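Glucose-6-phosphate isomerase (Plasmodium falciparum, PDB 3QKI) probably catalyses the interconversion of alpha-D-glucose 6-phosphate and beta-D-fructose 6-phosphate, an early step of glycolysis. Local coordinates at residues 55-60 and 71-76; 376-381 and 386-391. All blocks are in the same frame, centred on the assembly; numbering follows the deposited sequence.

Overall arrangement
The two contacts illustrate how one sheet can be dressed near its two borders. Contact 1 comes first along the chain and is complete before contact 2 begins. It brackets the antiparallel strands 58-61 and 64-70 at one border of the mixed sheet, where helices 51-57 and 75-87 meet. Contact 2 packs the start of helix 388-400 on strand 375-380, a parallel strand beside the opposite edge strand, 418-420, and near the middle of the chain. Their centres are 23 Å apart and their nearest atoms about 9 Å apart, without touching. Both reach the second subunit, but only contact 2 adjoins a helix carrying residues that bind fructose 6-phosphate, Gln394 and Glu398.

Contact 1 of 2, residues 55-60 and 71-76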
loop_
_atom_site.group_PDB
_atom_site.type_symbol
_atom_site.label_atom_id
_atom_site.label_comp_id
_atom_site.label_asym_id
_atom_site.label_seq_id
_atom_site.Cartn_x
_atom_site.Cartn_y
_atom_site.Cartn_z
ATOM N N GLU A 55 -15.973 -17.477 24.098
ATOM C CA GLU A 55 -15.308 -17.093 25.341
ATOM C C GLU A 55 -13.875 -17.609 25.412
ATOM O O GLU A 55 -13.012 -16.920 25.943
ATOM C CB GLU A 55 -16.136 -17.536 26.552
ATOM C CG GLU A 55 -17.332 -16.637 26.805
ATOM C CD GLU A 55 -18.199 -17.016 27.996
ATOM O OE1 GLU A 55 -18.957 -16.136 28.465
ATOM O OE2 GLU A 55 -18.138 -18.181 28.453
ATOM N N SER A 56 -13.616 -18.795 24.842
ATOM C CA SER A 56 -12.281 -19.389 24.793
ATOM C C SER A 56 -11.380 -18.705 23.757
ATOM O O SER A 56 -10.174 -18.651 23.971
ATOM C CB SER A 56 -12.364 -20.872 24.440
ATOM O OG SER A 56 -12.946 -21.612 25.498
ATOM N N LEU A 57 -11.945 -18.238 22.635
ATOM C CA LEU A 57 -11.165 -17.661 21.518
ATOM C C LEU A 57 -11.039 -16.153 21.527
ATOM O O LEU A 57 -10.443 -15.564 20.618
ATOM C CB LEU A 57 -11.654 -18.181 20.143
ATOM C CG LEU A 57 -11.694 -19.707 19.930
ATOM C CD1 LEU A 57 -11.805 -20.054 18.468
ATOM C CD2 LEU A 57 -10.488 -20.380 20.491
ATOM N N ILE A 58 -11.593 -15.522 22.559
ATOM C CA ILE A 58 -11.489 -14.078 22.762
ATOM C C ILE A 58 -10.590 -13.893 23.968
ATOM O O ILE A 58 -10.924 -14.346 25.068
ATOM C CB ILE A 58 -12.864 -13.375 22.868
ATOM C CG1 ILE A 58 -13.600 -13.453 21.507
ATOM C CG2 ILE A 58 -12.698 -11.920 23.350
ATOM C CD1 ILE A 58 -15.077 -13.218 21.532
ATOM N N LYS A 59 -9.422 -13.278 23.751
ATOM C CA LYS A 59 -8.434 -13.064 24.805
ATOM C C LYS A 59 -8.325 -11.582 25.134
ATOM O O LYS A 59 -8.524 -10.744 24.254
ATOM C CB LYS A 59 -7.068 -13.624 24.359
ATOM C CG LYS A 59 -7.080 -15.085 23.900
ATOM C CD LYS A 59 -7.125 -16.050 25.079
ATOM C CE LYS A 59 -7.198 -17.484 24.650
ATOM N NZ LYS A 59 -7.737 -18.348 25.747
ATOM N N LYS A 60 -8.015 -11.256 26.409
ATOM C CA LYS A 60 -7.831 -9.879 26.887
ATOM C C LYS A 60 -6.432 -9.667 27.461
ATOM O O LYS A 60 -5.984 -10.473 28.290
ATOM C CB LYS A 60 -8.886 -9.512 27.949
ATOM N N GLN A 71 -11.981 -17.921 12.987
ATOM C CA GLN A 71 -10.931 -18.744 12.392
ATOM C C GLN A 71 -11.479 -20.159 12.303
ATOM O O GLN A 71 -12.256 -20.588 13.162
ATOM C CB GLN A 71 -9.606 -18.686 13.196
ATOM C CG GLN A 71 -8.974 -17.293 13.227
ATOM C CD GLN A 71 -8.451 -16.817 11.889
ATOM O OE1 GLN A 71 -8.139 -17.593 10.982
ATOM N NE2 GLN A 71 -8.311 -15.530 11.755
ATOM N N ARG A 72 -11.087 -20.877 11.268
ATOM C CA ARG A 72 -11.603 -22.214 10.967
ATOM C C ARG A 72 -11.043 -23.362 11.817
ATOM O O ARG A 72 -10.474 -24.326 11.310
ATOM C CB ARG A 72 -11.555 -22.490 9.448
ATOM C CG ARG A 72 -12.268 -21.421 8.622
ATOM C CD ARG A 72 -12.505 -21.876 7.204
ATOM N NE ARG A 72 -13.560 -22.891 7.161
ATOM C CZ ARG A 72 -13.902 -23.591 6.084
ATOM N NH1 ARG A 72 -13.271 -23.407 4.938
ATOM N NH2 ARG A 72 -14.886 -24.480 6.150
ATOM N N TYR A 73 -11.237 -23.257 13.120
ATOM C CA TYR A 73 -10.841 -24.286 14.066
ATOM C C TYR A 73 -11.760 -24.369 15.253
ATOM O O TYR A 73 -12.283 -23.353 15.720
ATOM C CB TYR A 73 -9.352 -24.174 14.533
ATOM C CG TYR A 73 -8.808 -22.792 14.873
ATOM C CD1 TYR A 73 -7.631 -22.323 14.286
ATOM C CD2 TYR A 73 -9.371 -22.030 15.895
ATOM C CE1 TYR A 73 -7.099 -21.083 14.622
ATOM C CE2 TYR A 73 -8.858 -20.781 16.231
ATOM C CZ TYR A 73 -7.709 -20.324 15.605
ATOM O OH TYR A 73 -7.181 -19.109 15.933
ATOM N N SER A 74 -11.907 -25.582 15.772
ATOM C CA SER A 74 -12.615 -25.844 17.016
ATOM C C SER A 74 -11.577 -25.573 18.130
ATOM O O SER A 74 -10.382 -25.400 17.832
ATOM C CB SER A 74 -13.042 -27.304 17.065
ATOM O OG SER A 74 -11.910 -28.155 17.159
ATOM N N GLU A 75 -11.997 -25.575 19.405
ATOM C CA GLU A 75 -11.049 -25.420 20.510
ATOM C C GLU A 75 -10.049 -26.591 20.513
ATOM O O GLU A 75 -8.880 -26.406 20.860
ATOM C CB GLU A 75 -11.763 -25.353 21.857
ATOM C CG GLU A 75 -12.624 -24.131 22.020
ATOM C CD GLU A 75 -13.785 -24.337 22.972
ATOM O OE1 GLU A 75 -14.885 -24.728 22.510
ATOM O OE2 GLU A 75 -13.578 -24.130 24.190
ATOM N N LYS A 76 -10.500 -27.780 20.092
ATOM C CA LYS A 76 -9.675 -28.990 19.985
ATOM C C LYS A 76 -8.555 -28.816 18.954
ATOM O O LYS A 76 -7.428 -29.247 19.196
ATOM C CB LYS A 76 -10.548 -30.181 19.576
ATOM C CG LYS A 76 -10.304 -31.425 20.391
ATOM C CD LYS A 76 -11.270 -31.446 21.574
ATOM C CE LYS A 76 -11.897 -32.798 21.769
ATOM N NZ LYS A 76 -13.152 -32.721 22.562
#
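Leu57 and Tyr73 form the close-packed half of this contact, while Ser56 and Glu75 form a polar half nearer the solvent. The methyl CD1 of Leu57 abuts the rim of the Tyr73 ring in its own plane, 3.8 Å from CE2. One face of the same ring carries CB of Gln71, 3.5 Å above the plane and displaced toward the rim. With chi1 of 43°, CG of Tyr73 stands between the backbone N and the carbonyl carbon, which turns the ring back toward Leu57. Beyond it, the phenolic OH hydrogen-bonds to Thr363 on helix 356-371, and Leu78 of helix 75-87 touches both side chains. The topology is that of a beta hairpin, strands 58-61 and 64-70, flanked by helices 51-57 and 75-87; in the turn leading to the second helix, Arg72 is the centre of an inverse gamma turn and Ser74 is the N-cap. On the more open side, OG of Ser56 lies 2.9 Å from OE2 of Glu75. That hydroxyl is also near the carbonyl oxygen of Asn52, so its single proton has two candidate acceptors. Within 55-60 itself, Lys59 NZ donates to Ser56 O at 3.0 Å, with a C=O...N angle of 154°, which ties Lys59 back to the end of the helix; the same ammonium makes a salt bridge to Glu354.

Contact 2 of 2, residues 376-381 and 386-391; sequences VAILPY and LKFSAH
The hydroxyl OG of Ser389, buried at the start of helix 388-400, makes a weak hydrogen bond to the carbonyl oxygen of Gly421 and lies 4.4 Å from CB of Ile378. It thus sits at the heart of a beta-alpha-beta unit, in which strand 375-380 leads through helix 388-400 to the parallel strand 418-420, an arrangement consistent with the second SIS-type domain of phosphoglucose isomerases. The backbones draw close here, with the CA atoms of Ile378 and Ser389 5.9 Å apart. No hydrogen bond links the two segments, and the contact is carried mainly by apolar side chains. Ile378 and Phe388 meet at about a right angle. Phe388 holds CG anti to its backbone N (chi1 180°), which brings the ring to the Ile378 methyl; the ring also meets Phe183, touches Ile446 of strand 443-448, and packs edge-to-face with Tyr533. On the strand, Ile378 and Pro380 both direct their CB atoms at the helix. Further along helix 388-400 is Gln394, which binds fructose 6-phosphate and whose side chain is about 10 Å from that of Ser389. The closest apolar approach belongs to one methyl, CG2 of Ile378, almost equally far from two ring atoms of Phe388, 3.7 Å from CD2 and 3.8 Å from CE2.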
loop_
_atom_site.group_PDB
_atom_site.type_symbol
_atom_site.label_atom_id
_atom_site.label_comp_id
_atom_site.label_asym_id
_atom_site.label_seq_id
_atom_site.Cartn_x
_atom_site.Cartn_y
_atom_site.Cartn_z
ATOM N N VAL A 376 -2.236 -12.183 3.611
ATOM C CA VAL A 376 -2.760 -11.607 4.850
ATOM C C VAL A 376 -3.099 -10.162 4.505
ATOM O O VAL A 376 -2.225 -9.435 4.013
ATOM C CB VAL A 376 -1.783 -11.646 6.073
ATOM C CG1 VAL A 376 -2.368 -10.880 7.268
ATOM C CG2 VAL A 376 -1.405 -13.068 6.469
ATOM N N ALA A 377 -4.337 -9.734 4.791
ATOM C CA ALA A 377 -4.756 -8.332 4.626
ATOM C C ALA A 377 -4.731 -7.659 6.007
ATOM O O ALA A 377 -5.403 -8.131 6.936
ATOM C CB ALA A 377 -6.148 -8.246 4.003
ATOM N N ILE A 378 -3.933 -6.584 6.145
ATOM C CA ILE A 378 -3.796 -5.807 7.387
ATOM C C ILE A 378 -4.689 -4.629 7.216
ATOM O O ILE A 378 -4.421 -3.757 6.378
ATOM C CB ILE A 378 -2.342 -5.382 7.682
ATOM C CG1 ILE A 378 -1.408 -6.606 7.843
ATOM C CG2 ILE A 378 -2.287 -4.451 8.920
ATOM C CD1 ILE A 378 -1.696 -7.626 9.092
ATOM N N LEU A 379 -5.807 -4.643 7.934
ATOM C CA LEU A 379 -6.871 -3.649 7.758
ATOM C C LEU A 379 -7.250 -2.887 9.033
ATOM O O LEU A 379 -8.224 -3.238 9.703
ATOM C CB LEU A 379 -8.092 -4.318 7.109
ATOM C CG LEU A 379 -7.826 -5.221 5.902
ATOM C CD1 LEU A 379 -9.052 -6.050 5.591
ATOM C CD2 LEU A 379 -7.352 -4.395 4.673
ATOM N N PRO A 380 -6.471 -1.851 9.393
ATOM C CA PRO A 380 -6.825 -1.061 10.583
ATOM C C PRO A 380 -7.992 -0.108 10.261
ATOM O O PRO A 380 -7.928 0.623 9.274
ATOM C CB PRO A 380 -5.540 -0.304 10.902
ATOM C CG PRO A 380 -4.818 -0.182 9.587
ATOM C CD PRO A 380 -5.267 -1.310 8.714
ATOM N N TYR A 381 -9.059 -0.124 11.075
ATOM C CA TYR A 381 -10.206 0.787 10.889
ATOM C C TYR A 381 -9.865 2.085 11.655
ATOM O O TYR A 381 -10.452 2.410 12.689
ATOM C CB TYR A 381 -11.520 0.118 11.326
ATOM C CG TYR A 381 -12.117 -0.670 10.181
ATOM C CD1 TYR A 381 -11.468 -1.792 9.671
ATOM C CD2 TYR A 381 -13.263 -0.226 9.528
ATOM C CE1 TYR A 381 -11.960 -2.467 8.554
ATOM C CE2 TYR A 381 -13.765 -0.895 8.407
ATOM C CZ TYR A 381 -13.095 -2.001 7.908
ATOM O OH TYR A 381 -13.573 -2.661 6.802
ATOM N N LEU A 386 -2.564 4.604 8.628
ATOM C CA LEU A 386 -2.309 4.484 7.185
ATOM C C LEU A 386 -0.913 3.980 6.809
ATOM O O LEU A 386 -0.742 3.466 5.712
ATOM C CB LEU A 386 -2.755 5.713 6.335
ATOM C CG LEU A 386 -2.057 7.068 6.561
ATOM C CD1 LEU A 386 -0.971 7.269 5.584
ATOM C CD2 LEU A 386 -3.007 8.212 6.293
ATOM N N LYS A 387 0.065 4.098 7.710
ATOM C CA LYS A 387 1.426 3.632 7.421
ATOM C C LYS A 387 1.808 2.355 8.183
ATOM O O LYS A 387 2.943 1.904 8.073
ATOM C CB LYS A 387 2.469 4.756 7.646
ATOM C CG LYS A 387 2.300 5.948 6.723
ATOM C CD LYS A 387 2.651 5.627 5.306
ATOM C CE LYS A 387 2.445 6.800 4.389
ATOM N NZ LYS A 387 2.720 6.415 2.979
ATOM N N PHE A 388 0.850 1.747 8.896
ATOM C CA PHE A 388 1.100 0.513 9.670
ATOM C C PHE A 388 1.403 -0.676 8.742
ATOM O O PHE A 388 2.427 -1.323 8.914
ATOM C CB PHE A 388 -0.088 0.217 10.614
ATOM C CG PHE A 388 0.055 -1.032 11.452
ATOM C CD1 PHE A 388 1.111 -1.170 12.361
ATOM C CD2 PHE A 388 -0.879 -2.063 11.357
ATOM C CE1 PHE A 388 1.209 -2.313 13.182
ATOM C CE2 PHE A 388 -0.762 -3.214 12.162
ATOM C CZ PHE A 388 0.276 -3.323 13.073
ATOM N N SER A 389 0.530 -0.937 7.752
ATOM C CA SER A 389 0.625 -2.022 6.749
ATOM C C SER A 389 1.993 -2.042 6.038
ATOM O O SER A 389 2.564 -3.124 5.871
ATOM C CB SER A 389 -0.487 -1.848 5.712
ATOM O OG SER A 389 -0.468 -2.826 4.694
ATOM N N ALA A 390 2.515 -0.865 5.621
ATOM C CA ALA A 390 3.811 -0.757 4.940
ATOM C C ALA A 390 4.931 -1.250 5.856
ATOM O O ALA A 390 5.850 -1.915 5.383
ATOM C CB ALA A 390 4.066 0.680 4.495
ATOM N N HIS A 391 4.856 -0.939 7.162
ATOM C CA HIS A 391 5.837 -1.434 8.137
ATOM C C HIS A 391 5.673 -2.968 8.327
ATOM O O HIS A 391 6.669 -3.691 8.226
ATOM C CB HIS A 391 5.717 -0.718 9.508
ATOM C CG HIS A 391 6.609 -1.338 10.552
ATOM N ND1 HIS A 391 7.968 -1.540 10.316
ATOM C CD2 HIS A 391 6.300 -1.838 11.768
ATOM C CE1 HIS A 391 8.445 -2.096 11.416
ATOM N NE2 HIS A 391 7.481 -2.306 12.314
#